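Local coordinates for protein cadherin-5 (Gallus gallus, PDB 3PPE) that mediates calcium-dependent, homophilic adhesion between endothelial cells as a classical cadherin and helps couple actin fibres to cell junctions, at residues A[32-46]-A[66-79]. Sequence-based numbering, arbitrary orientation.
Sequences NAMYIIEGESANTIF and KAEYELTAHIIDRR
Lys66 forms a salt bridge with Glu40, NZ approaching OE1 from above the carboxylate plane at 2.8 Å. Tyr69 receives the edge of Phe46 in a T-shaped stack, with CE1 of Phe46 3.5 Å above the centre of the Tyr69 ring and the planes at 73°; Lys66 CG lies over the opposite face. Glu70 N donates, nearly straight, to the anti lone pair of Glu40 OE2 (2.8 Å), while Glu40 N donates to Glu70 O, so Glu40 is pinned at both ends. Replacing Glu40 by an alanine removes the carboxylate, which would probably leave the Lys66 ammonium without this counter-charge and the Glu70 N-H without this acceptor. Leu71 sets CD2 3.9 Å from CD1 of Ile37 and also against Ala42 CB. Opposite it, Gly39 has backbone angles that would jam a CB against Glu38 O; separately, the neighbouring strand would bring that CB into Glu70 O and Leu71 CA. The antiparallel ladder runs from Leu71-Gly39 to Asp77-Ala33, with Thr72 and Glu38 exchanging N-H...O bonds both ways. His74 NE2 donates to the anti lone pair of Glu38 OE2 at 2.8 Å, ring and carboxylate only 15° from coplanar; CG of Glu38 sits between its backbone N and carbonyl carbon (chi1 69°), running alongside Thr72. Ile75 packs CG1 on Ala33 CB (3.6 Å), whereas Ile76 crosses Ile36 at about a right angle. Arg78 N bonds Asn32 O. Within the first cadherin domain, strand 33-39 is outermost in its sheet, strand 68-77 separates it from strand 82-95, and Trp2 of the second subunit packs on Tyr35 and Ala73, consistent with the domain-swapped dimer.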
loop_
_atom_site.group_PDB
_atom_site.type_symbol
_atom_site.label_atom_id
_atom_site.label_comp_id
_atom_site.label_asym_id
_atom_site.label_seq_id
_atom_site.Cartn_x
_atom_site.Cartn_y
_atom_site.Cartn_z
ATOM N N ASN A 32 16.208 19.522 6.732
ATOM C CA ASN A 32 15.255 20.619 6.612
ATOM C C ASN A 32 14.332 20.452 5.410
ATOM O O ASN A 32 13.571 21.358 5.069
ATOM C CB ASN A 32 15.989 21.959 6.530
ATOM C CG ASN A 32 17.137 22.057 7.516
ATOM O OD1 ASN A 32 18.259 21.646 7.224
ATOM N ND2 ASN A 32 16.859 22.604 8.694
ATOM N N ALA A 33 14.405 19.289 4.772
ATOM C CA ALA A 33 13.620 19.024 3.541
ATOM C C ALA A 33 12.189 18.552 3.832
ATOM O O ALA A 33 11.950 17.837 4.829
ATOM C CB ALA A 33 14.321 17.994 2.693
ATOM N N MET A 34 11.258 18.974 2.971
ATOM C CA MET A 34 9.877 18.543 3.021
ATOM C C MET A 34 9.395 18.135 1.628
ATOM O O MET A 34 9.649 18.846 0.657
ATOM C CB MET A 34 8.987 19.693 3.476
ATOM C CG MET A 34 9.109 20.101 4.940
ATOM S SD MET A 34 8.019 21.522 5.115
ATOM C CE MET A 34 8.360 22.407 3.546
ATOM N N TYR A 35 8.648 17.035 1.569
ATOM C CA TYR A 35 7.959 16.595 0.374
ATOM C C TYR A 35 6.693 17.419 0.197
ATOM O O TYR A 35 5.913 17.578 1.132
ATOM C CB TYR A 35 7.609 15.101 0.479
ATOM C CG TYR A 35 8.799 14.186 0.499
ATOM C CD1 TYR A 35 9.327 13.721 1.698
ATOM C CD2 TYR A 35 9.395 13.754 -0.690
ATOM C CE1 TYR A 35 10.427 12.853 1.716
ATOM C CE2 TYR A 35 10.511 12.878 -0.675
ATOM C CZ TYR A 35 11.023 12.449 0.517
ATOM O OH TYR A 35 12.111 11.585 0.530
ATOM N N ILE A 36 6.526 17.983 -1.002
ATOM C CA ILE A 36 5.382 18.832 -1.353
ATOM C C ILE A 36 4.795 18.250 -2.629
ATOM O O ILE A 36 5.541 17.784 -3.505
ATOM C CB ILE A 36 5.806 20.299 -1.614
ATOM C CG1 ILE A 36 6.587 20.874 -0.417
ATOM C CG2 ILE A 36 4.599 21.189 -1.869
ATOM C CD1 ILE A 36 5.799 20.873 0.928
ATOM N N ILE A 37 3.469 18.222 -2.727
ATOM C CA ILE A 37 2.813 17.764 -3.962
ATOM C C ILE A 37 1.868 18.797 -4.553
ATOM O O ILE A 37 1.363 19.643 -3.838
ATOM C CB ILE A 37 2.066 16.383 -3.764
ATOM C CG1 ILE A 37 1.035 16.477 -2.618
ATOM C CG2 ILE A 37 3.070 15.293 -3.470
ATOM C CD1 ILE A 37 0.102 15.175 -2.447
ATOM N N GLU A 38 1.632 18.697 -5.874
ATOM C CA GLU A 38 0.683 19.506 -6.577
ATOM C C GLU A 38 0.024 18.571 -7.567
ATOM O O GLU A 38 0.483 17.455 -7.744
ATOM C CB GLU A 38 1.391 20.633 -7.348
ATOM C CG GLU A 38 2.202 20.135 -8.512
ATOM C CD GLU A 38 2.865 21.250 -9.345
ATOM O OE1 GLU A 38 2.170 21.943 -10.116
ATOM O OE2 GLU A 38 4.096 21.388 -9.254
ATOM N N GLY A 39 -1.052 19.028 -8.200
ATOM C CA GLY A 39 -1.671 18.300 -9.306
ATOM C C GLY A 39 -3.075 17.865 -8.920
ATOM O O GLY A 39 -3.706 18.477 -8.035
ATOM N N GLU A 40 -3.564 16.790 -9.552
ATOM C CA GLU A 40 -4.991 16.425 -9.454
ATOM C C GLU A 40 -5.380 15.922 -8.063
ATOM O O GLU A 40 -4.900 14.877 -7.623
ATOM C CB GLU A 40 -5.370 15.380 -10.523
ATOM C CG GLU A 40 -5.266 15.907 -11.956
ATOM C CD GLU A 40 -5.779 14.857 -12.959
ATOM O OE1 GLU A 40 -6.858 15.083 -13.556
ATOM O OE2 GLU A 40 -5.144 13.802 -13.079
ATOM N N SER A 41 -6.235 16.704 -7.395
ATOM C CA SER A 41 -6.667 16.477 -6.002
ATOM C C SER A 41 -5.498 16.395 -5.022
ATOM O O SER A 41 -5.646 15.819 -3.949
ATOM C CB SER A 41 -7.569 15.208 -5.914
ATOM O OG SER A 41 -8.713 15.383 -6.744
ATOM N N ALA A 42 -4.331 16.951 -5.399
ATOM C CA ALA A 42 -3.206 17.093 -4.446
ATOM C C ALA A 42 -3.617 18.021 -3.302
ATOM O O ALA A 42 -4.179 19.095 -3.554
ATOM C CB ALA A 42 -1.966 17.654 -5.137
ATOM N N ASN A 43 -3.322 17.628 -2.064
ATOM C CA ASN A 43 -3.590 18.462 -0.887
ATOM C C ASN A 43 -5.081 18.570 -0.501
ATOM O O ASN A 43 -5.413 19.247 0.475
ATOM C CB ASN A 43 -2.928 19.874 -1.012
ATOM C CG ASN A 43 -1.465 19.785 -1.377
ATOM O OD1 ASN A 43 -0.660 19.259 -0.600
ATOM N ND2 ASN A 43 -1.127 20.220 -2.587
ATOM N N THR A 44 -5.959 17.912 -1.260
ATOM C CA THR A 44 -7.376 17.780 -0.909
ATOM C C THR A 44 -7.625 16.296 -0.612
ATOM O O THR A 44 -7.643 15.876 0.554
ATOM C CB THR A 44 -8.340 18.329 -1.995
ATOM O OG1 THR A 44 -8.034 17.763 -3.274
ATOM C CG2 THR A 44 -8.285 19.868 -2.109
ATOM N N ILE A 45 -7.723 15.479 -1.647
ATOM C CA ILE A 45 -7.856 14.033 -1.420
ATOM C C ILE A 45 -6.558 13.407 -0.937
ATOM O O ILE A 45 -6.558 12.590 -0.012
ATOM C CB ILE A 45 -8.335 13.311 -2.710
ATOM C CG1 ILE A 45 -9.717 13.844 -3.083
ATOM C CG2 ILE A 45 -8.270 11.726 -2.561
ATOM C CD1 ILE A 45 -10.305 13.279 -4.445
ATOM N N PHE A 46 -5.456 13.779 -1.584
ATOM C CA PHE A 46 -4.179 13.145 -1.331
ATOM C C PHE A 46 -3.323 14.114 -0.551
ATOM O O PHE A 46 -3.121 15.247 -0.971
ATOM C CB PHE A 46 -3.517 12.785 -2.662
ATOM C CG PHE A 46 -4.327 11.820 -3.461
ATOM C CD1 PHE A 46 -4.941 12.222 -4.631
ATOM C CD2 PHE A 46 -4.502 10.511 -3.016
ATOM C CE1 PHE A 46 -5.713 11.325 -5.357
ATOM C CE2 PHE A 46 -5.298 9.613 -3.724
ATOM C CZ PHE A 46 -5.908 10.036 -4.899
ATOM N N LYS A 66 -13.268 8.440 -11.366
ATOM C CA LYS A 66 -11.944 8.871 -11.861
ATOM C C LYS A 66 -10.946 7.769 -11.619
ATOM O O LYS A 66 -10.843 7.273 -10.510
ATOM C CB LYS A 66 -11.496 10.150 -11.157
ATOM C CG LYS A 66 -10.208 10.740 -11.767
ATOM C CD LYS A 66 -10.115 12.220 -11.468
ATOM C CE LYS A 66 -8.723 12.744 -11.804
ATOM N NZ LYS A 66 -8.419 12.723 -13.268
ATOM N N ALA A 67 -10.233 7.350 -12.646
ATOM C CA ALA A 67 -9.467 6.103 -12.537
ATOM C C ALA A 67 -7.993 6.324 -12.194
ATOM O O ALA A 67 -7.266 5.378 -11.830
ATOM C CB ALA A 67 -9.609 5.308 -13.815
ATOM N N GLU A 68 -7.531 7.559 -12.341
ATOM C CA GLU A 68 -6.138 7.892 -12.008
ATOM C C GLU A 68 -5.968 9.412 -11.864
ATOM O O GLU A 68 -6.827 10.171 -12.308
ATOM C CB GLU A 68 -5.147 7.302 -13.028
ATOM C CG GLU A 68 -5.238 7.941 -14.379
ATOM C CD GLU A 68 -4.257 7.343 -15.391
ATOM O OE1 GLU A 68 -4.219 6.089 -15.529
ATOM O OE2 GLU A 68 -3.562 8.126 -16.078
ATOM N N TYR A 69 -4.879 9.814 -11.199
ATOM C CA TYR A 69 -4.599 11.199 -10.833
ATOM C C TYR A 69 -3.121 11.481 -11.149
ATOM O O TYR A 69 -2.258 10.741 -10.717
ATOM C CB TYR A 69 -4.833 11.446 -9.336
ATOM C CG TYR A 69 -6.266 11.221 -8.857
ATOM C CD1 TYR A 69 -6.744 9.931 -8.557
ATOM C CD2 TYR A 69 -7.138 12.290 -8.707
ATOM C CE1 TYR A 69 -8.101 9.730 -8.123
ATOM C CE2 TYR A 69 -8.443 12.099 -8.273
ATOM C CZ TYR A 69 -8.919 10.825 -7.982
ATOM O OH TYR A 69 -10.238 10.660 -7.555
ATOM N N GLU A 70 -2.878 12.556 -11.896
ATOM C CA GLU A 70 -1.550 13.035 -12.274
ATOM C C GLU A 70 -1.068 14.054 -11.243
ATOM O O GLU A 70 -1.702 15.090 -11.032
ATOM C CB GLU A 70 -1.608 13.673 -13.689
ATOM C CG GLU A 70 -2.152 12.686 -14.743
ATOM C CD GLU A 70 -1.914 13.089 -16.196
ATOM O OE1 GLU A 70 -2.014 14.298 -16.492
ATOM O OE2 GLU A 70 -1.629 12.178 -17.051
ATOM N N LEU A 71 0.028 13.742 -10.574
ATOM C CA LEU A 71 0.570 14.667 -9.596
ATOM C C LEU A 71 2.055 14.937 -9.858
ATOM O O LEU A 71 2.684 14.253 -10.665
ATOM C CB LEU A 71 0.367 14.129 -8.171
ATOM C CG LEU A 71 -1.014 14.213 -7.487
ATOM C CD1 LEU A 71 -1.988 13.133 -8.017
ATOM C CD2 LEU A 71 -0.792 13.965 -6.019
ATOM N N THR A 72 2.605 15.936 -9.165
ATOM C CA THR A 72 4.020 16.252 -9.285
ATOM C C THR A 72 4.576 16.412 -7.891
ATOM O O THR A 72 3.972 17.072 -7.052
ATOM C CB THR A 72 4.269 17.535 -10.115
ATOM O OG1 THR A 72 3.752 17.326 -11.427
ATOM C CG2 THR A 72 5.764 17.832 -10.248
ATOM N N ALA A 73 5.712 15.762 -7.656
ATOM C CA ALA A 73 6.364 15.791 -6.370
ATOM C C ALA A 73 7.531 16.785 -6.361
ATOM O O ALA A 73 8.223 16.953 -7.360
ATOM C CB ALA A 73 6.833 14.369 -6.001
ATOM N N HIS A 74 7.736 17.438 -5.221
ATOM C CA HIS A 74 8.943 18.226 -4.994
ATOM C C HIS A 74 9.614 17.843 -3.679
ATOM O O HIS A 74 9.136 16.965 -2.960
ATOM C CB HIS A 74 8.617 19.720 -5.002
ATOM C CG HIS A 74 7.635 20.119 -6.062
ATOM N ND1 HIS A 74 7.939 21.027 -7.053
ATOM C CD2 HIS A 74 6.356 19.733 -6.284
ATOM C CE1 HIS A 74 6.890 21.184 -7.841
ATOM N NE2 HIS A 74 5.916 20.410 -7.396
ATOM N N ILE A 75 10.725 18.505 -3.372
ATOM C CA ILE A 75 11.303 18.452 -2.035
ATOM C C ILE A 75 11.996 19.763 -1.682
ATOM O O ILE A 75 12.916 20.197 -2.376
ATOM C CB ILE A 75 12.313 17.296 -1.904
ATOM C CG1 ILE A 75 12.744 17.128 -0.445
ATOM C CG2 ILE A 75 13.520 17.540 -2.796
ATOM C CD1 ILE A 75 13.493 15.841 -0.173
ATOM N N ILE A 76 11.550 20.389 -0.599
ATOM C CA ILE A 76 11.799 21.809 -0.377
ATOM C C ILE A 76 12.517 22.042 0.949
ATOM O O ILE A 76 12.142 21.477 1.976
ATOM C CB ILE A 76 10.491 22.621 -0.391
ATOM C CG1 ILE A 76 9.750 22.417 -1.714
ATOM C CG2 ILE A 76 10.778 24.097 -0.157
ATOM C CD1 ILE A 76 10.553 22.822 -2.931
ATOM N N ASP A 77 13.550 22.877 0.918
ATOM C CA ASP A 77 14.178 23.364 2.140
ATOM C C ASP A 77 13.278 24.357 2.866
ATOM O O ASP A 77 13.071 25.478 2.400
ATOM C CB ASP A 77 15.529 24.011 1.827
ATOM C CG ASP A 77 16.408 24.149 3.054
ATOM O OD1 ASP A 77 17.638 23.969 2.930
ATOM O OD2 ASP A 77 15.869 24.439 4.143
ATOM N N ARG A 78 12.744 23.939 4.009
ATOM C CA ARG A 78 11.731 24.716 4.711
ATOM C C ARG A 78 12.353 25.900 5.445
ATOM O O ARG A 78 11.645 26.764 5.960
ATOM C CB ARG A 78 10.964 23.831 5.696
ATOM C CG ARG A 78 11.817 23.275 6.824
ATOM C CD ARG A 78 11.164 22.059 7.461
ATOM N NE ARG A 78 10.692 22.336 8.815
ATOM C CZ ARG A 78 9.571 22.991 9.095
ATOM N NH1 ARG A 78 8.799 23.438 8.115
ATOM N NH2 ARG A 78 9.219 23.199 10.357
ATOM N N ARG A 79 13.681 25.931 5.487
ATOM C CA ARG A 79 14.404 27.107 5.956
ATOM C C ARG A 79 14.219 28.283 5.004
ATOM O O ARG A 79 13.890 29.392 5.428
ATOM C CB ARG A 79 15.893 26.790 6.118
ATOM C CG ARG A 79 16.191 25.728 7.162
ATOM C CD ARG A 79 17.681 25.437 7.244
ATOM N NE ARG A 79 18.205 24.910 5.987
ATOM C CZ ARG A 79 19.493 24.680 5.754
ATOM N NH1 ARG A 79 20.395 24.930 6.693
ATOM N NH2 ARG A 79 19.881 24.199 4.580
HETATM O O HOH W 1 -5.569 12.165 -15.157
#